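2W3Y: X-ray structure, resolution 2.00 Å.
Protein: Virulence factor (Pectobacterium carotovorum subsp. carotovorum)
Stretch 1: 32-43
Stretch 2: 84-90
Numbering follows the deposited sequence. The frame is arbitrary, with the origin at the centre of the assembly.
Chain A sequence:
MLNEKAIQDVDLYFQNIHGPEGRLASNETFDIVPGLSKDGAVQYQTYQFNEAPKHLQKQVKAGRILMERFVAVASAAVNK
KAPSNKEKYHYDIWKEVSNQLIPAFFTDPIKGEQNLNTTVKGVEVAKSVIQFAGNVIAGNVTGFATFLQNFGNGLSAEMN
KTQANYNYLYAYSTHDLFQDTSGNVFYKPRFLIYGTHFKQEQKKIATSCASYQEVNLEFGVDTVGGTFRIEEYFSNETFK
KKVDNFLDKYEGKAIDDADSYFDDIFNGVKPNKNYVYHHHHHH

Stretch 1, residues 32-43: IVPGLSKDGAVQ
Stretch 2 84-90: SNKEKYH

Asp-39 is the polar anchor of this contact, with one carboxylate oxygen committed to each of two neighbours. Its OD2 accepts a hydrogen bond from Asn-85 ND2 at 2.6 Å, nearly straight at 162°, while OD1 lies 3.1 Å from Lys-86 NZ in a hydrogen-bonded salt bridge. Chi1 of Asp-39 is m (-67°), with chi2 at -30°. The CA-to-CB bond of Asn-85 points sideways, but with chi1 t (-166°) and chi2 at 70° the end of its side chain comes nearer stretch 1; Lys-86 reaches in as m, t, t, m. Water 3 seconds the salt bridge, donating to Asp-39 OD1 at 2.7 Å and accepting from Lys-86 NZ at 3.0 Å. Water 2 ties the backbones together, donating to Asp-39 O (2.8 Å) and Lys-86 O (2.7 Å).

The other strong bond runs from Tyr-89 OH to Pro-34 O, 2.6 Å, near the plane of the ring. Water 1 donates to that same Tyr-89 OH at 3.0 Å and to Asn-85 OD1 at 2.9 Å, joining the two polar sites.

The backbone of stretch 1 folds back on itself around these contacts. Strand 36-37 enters a type I turn from Ser-37 to Gly-40, and strand 40-43 leaves it. Val-42 N bonds Gly-35 O at 2.9 Å, and the Ser-37 N to Gly-40 O bond is weak at 3.0 Å. Within the turn, Ser-37 (chi1 t) accepts at OG from Asp-39 N, 2.8 Å, which braces the acidic residue. In stretch 2, residues 85-88 take helical phi/psi angles without regular helical bonding, Tyr-89 follows at -106/20, and Tyr-89 N bonds Lys-86 O at 3.2 Å. The nearest CA pairs set the register: Val-33 CA to Lys-88 CA is 6.5 Å, Asp-39 CA to Lys-86 CA is 5.3 Å, and Gly-40 CA to Tyr-89 CA is 5.8 Å.

Tyr-89, m with chi2 at -85°, points toward stretch 1 and packs its ring against Gly-40, Val-33 and Val-42. Gly-40 CA sits 4.1 Å from its ring centroid, 19° off the normal, a CH-pi contact over the face. Glycine is doubly required here: at phi/psi 146/177 a CB would jam against the preceding carbonyl, and it would also lie 2.9 Å from Tyr-89 CB, a clash. Two valines, both t, add apolar contact at Tyr-89 CE1, Val-33 CG1 at 3.5 Å and Val-42 CG2 at 3.7 Å. Farther out, Val-33 CG1 meets Lys-88 CB at 3.9 Å. Together the stretches bury 480 Å², with Tyr-89 and Asp-39 the most covered residues.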

# COMPACT_ATOMS: atom_id res chain seq x y z
N ILE A 32 -3.66 5.79 -13.61
CA ILE A 32 -3.67 4.76 -12.57
C ILE A 32 -5.09 4.33 -12.27
O ILE A 32 -6.04 4.96 -12.73
CB ILE A 32 -2.90 5.20 -11.27
CG1 ILE A 32 -3.62 6.36 -10.56
CG2 ILE A 32 -1.42 5.50 -11.62
CD1 ILE A 32 -3.13 6.63 -9.12
N VAL A 33 -5.23 3.24 -11.52
CA VAL A 33 -6.53 2.73 -11.19
C VAL A 33 -7.19 3.72 -10.22
O VAL A 33 -6.59 4.07 -9.20
CB VAL A 33 -6.44 1.31 -10.60
CG1 VAL A 33 -7.80 0.85 -10.04
CG2 VAL A 33 -5.86 0.33 -11.66
N PRO A 34 -8.41 4.19 -10.56
CA PRO A 34 -9.09 5.17 -9.70
C PRO A 34 -9.31 4.65 -8.28
O PRO A 34 -9.71 3.49 -8.09
CB PRO A 34 -10.42 5.42 -10.42
CG PRO A 34 -10.08 5.10 -11.87
CD PRO A 34 -9.19 3.90 -11.77
N GLY A 35 -9.05 5.50 -7.29
CA GLY A 35 -9.06 5.10 -5.89
C GLY A 35 -10.42 4.65 -5.39
O GLY A 35 -10.52 3.76 -4.56
N LEU A 36 -11.49 5.27 -5.90
CA LEU A 36 -12.82 4.93 -5.44
C LEU A 36 -13.81 4.84 -6.60
O LEU A 36 -13.94 5.78 -7.38
CB LEU A 36 -13.29 5.91 -4.36
CG LEU A 36 -14.72 5.79 -3.80
CD1 LEU A 36 -14.89 4.47 -3.07
CD2 LEU A 36 -15.03 6.97 -2.89
N SER A 37 -14.51 3.72 -6.68
CA SER A 37 -15.35 3.40 -7.83
C SER A 37 -16.53 2.55 -7.40
O SER A 37 -16.49 1.89 -6.35
CB SER A 37 -14.51 2.61 -8.85
OG SER A 37 -15.33 1.88 -9.73
N LYS A 38 -17.58 2.51 -8.21
CA LYS A 38 -18.65 1.56 -7.93
C LYS A 38 -18.18 0.08 -8.05
O LYS A 38 -18.76 -0.81 -7.43
CB LYS A 38 -19.91 1.86 -8.75
CG LYS A 38 -19.74 1.84 -10.26
CD LYS A 38 -21.08 2.22 -10.94
CE LYS A 38 -22.21 1.26 -10.54
NZ LYS A 38 -23.45 1.54 -11.29
N ASP A 39 -17.10 -0.15 -8.81
CA ASP A 39 -16.53 -1.49 -9.00
C ASP A 39 -15.49 -1.94 -7.97
O ASP A 39 -15.03 -3.08 -8.02
CB ASP A 39 -15.99 -1.63 -10.43
CG ASP A 39 -17.10 -1.59 -11.47
OD1 ASP A 39 -18.24 -2.01 -11.15
OD2 ASP A 39 -16.86 -1.12 -12.60
N GLY A 40 -15.14 -1.04 -7.05
CA GLY A 40 -14.18 -1.34 -6.00
C GLY A 40 -13.33 -0.13 -5.63
O GLY A 40 -13.46 0.94 -6.22
N ALA A 41 -12.46 -0.29 -4.64
CA ALA A 41 -11.64 0.82 -4.19
C ALA A 41 -10.19 0.34 -4.03
O ALA A 41 -9.96 -0.81 -3.67
CB ALA A 41 -12.17 1.36 -2.86
N VAL A 42 -9.23 1.23 -4.29
CA VAL A 42 -7.83 0.99 -3.96
C VAL A 42 -7.42 2.12 -3.03
O VAL A 42 -7.50 3.28 -3.41
CB VAL A 42 -6.89 1.07 -5.21
CG1 VAL A 42 -5.46 0.72 -4.82
CG2 VAL A 42 -7.41 0.19 -6.34
N GLN A 43 -6.97 1.77 -1.83
CA GLN A 43 -6.56 2.72 -0.83
C GLN A 43 -5.05 2.93 -1.05
O GLN A 43 -4.28 2.04 -0.79
CB GLN A 43 -6.84 2.12 0.55
CG GLN A 43 -6.94 3.09 1.68
CD GLN A 43 -8.33 3.60 1.83
OE1 GLN A 43 -9.23 2.88 2.31
NE2 GLN A 43 -8.54 4.86 1.42
N SER A 84 -11.43 -4.98 -18.37
CA SER A 84 -12.68 -4.29 -18.06
C SER A 84 -12.48 -3.51 -16.78
O SER A 84 -11.53 -3.77 -16.01
CB SER A 84 -13.82 -5.29 -17.85
OG SER A 84 -13.56 -6.11 -16.73
N ASN A 85 -13.36 -2.55 -16.54
CA ASN A 85 -13.28 -1.71 -15.34
C ASN A 85 -13.29 -2.55 -14.07
O ASN A 85 -12.49 -2.31 -13.17
CB ASN A 85 -14.38 -0.65 -15.32
CG ASN A 85 -14.12 0.42 -14.28
OD1 ASN A 85 -13.21 1.22 -14.41
ND2 ASN A 85 -14.91 0.42 -13.23
N LYS A 86 -14.18 -3.53 -14.00
CA LYS A 86 -14.27 -4.41 -12.83
C LYS A 86 -12.94 -5.10 -12.49
O LYS A 86 -12.57 -5.23 -11.32
CB LYS A 86 -15.37 -5.46 -13.05
CG LYS A 86 -16.76 -4.93 -12.90
CD LYS A 86 -17.81 -6.03 -13.09
CE LYS A 86 -19.19 -5.44 -13.30
NZ LYS A 86 -19.58 -4.61 -12.14
N GLU A 87 -12.23 -5.53 -13.53
CA GLU A 87 -10.98 -6.24 -13.39
C GLU A 87 -9.80 -5.38 -12.95
O GLU A 87 -8.78 -5.91 -12.47
CB GLU A 87 -10.67 -7.00 -14.69
CG GLU A 87 -11.50 -8.26 -14.84
CD GLU A 87 -11.34 -8.90 -16.22
OE1 GLU A 87 -10.50 -9.82 -16.37
OE2 GLU A 87 -12.04 -8.45 -17.16
N LYS A 88 -9.92 -4.05 -13.06
CA LYS A 88 -8.94 -3.15 -12.40
C LYS A 88 -8.84 -3.37 -10.88
O LYS A 88 -7.82 -3.07 -10.25
CB LYS A 88 -9.26 -1.66 -12.67
CG LYS A 88 -9.17 -1.24 -14.11
CD LYS A 88 -9.69 0.19 -14.27
CE LYS A 88 -10.08 0.50 -15.71
NZ LYS A 88 -8.93 0.63 -16.60
N TYR A 89 -9.91 -3.90 -10.28
CA TYR A 89 -9.96 -4.17 -8.85
C TYR A 89 -9.85 -5.67 -8.51
O TYR A 89 -10.21 -6.09 -7.42
CB TYR A 89 -11.21 -3.51 -8.23
CG TYR A 89 -11.28 -2.03 -8.57
CD1 TYR A 89 -10.61 -1.09 -7.78
CD2 TYR A 89 -11.98 -1.59 -9.69
CE1 TYR A 89 -10.65 0.26 -8.10
CE2 TYR A 89 -12.02 -0.23 -10.03
CZ TYR A 89 -11.35 0.69 -9.21
OH TYR A 89 -11.35 2.02 -9.55
N HIS A 90 -9.33 -6.47 -9.45
CA HIS A 90 -9.13 -7.90 -9.21
C HIS A 90 -7.73 -8.10 -8.69
O HIS A 90 -6.75 -7.83 -9.41
CB HIS A 90 -9.35 -8.73 -10.49
CG HIS A 90 -10.80 -8.95 -10.82
ND1 HIS A 90 -11.21 -9.85 -11.78
CD2 HIS A 90 -11.92 -8.41 -10.29
CE1 HIS A 90 -12.53 -9.84 -11.84
NE2 HIS A 90 -12.99 -8.98 -10.95
O HOH W 1 -12.88 2.74 -11.98
O HOH W 2 -14.24 -5.47 -9.16
O HOH W 3 -20.65 -1.76 -12.23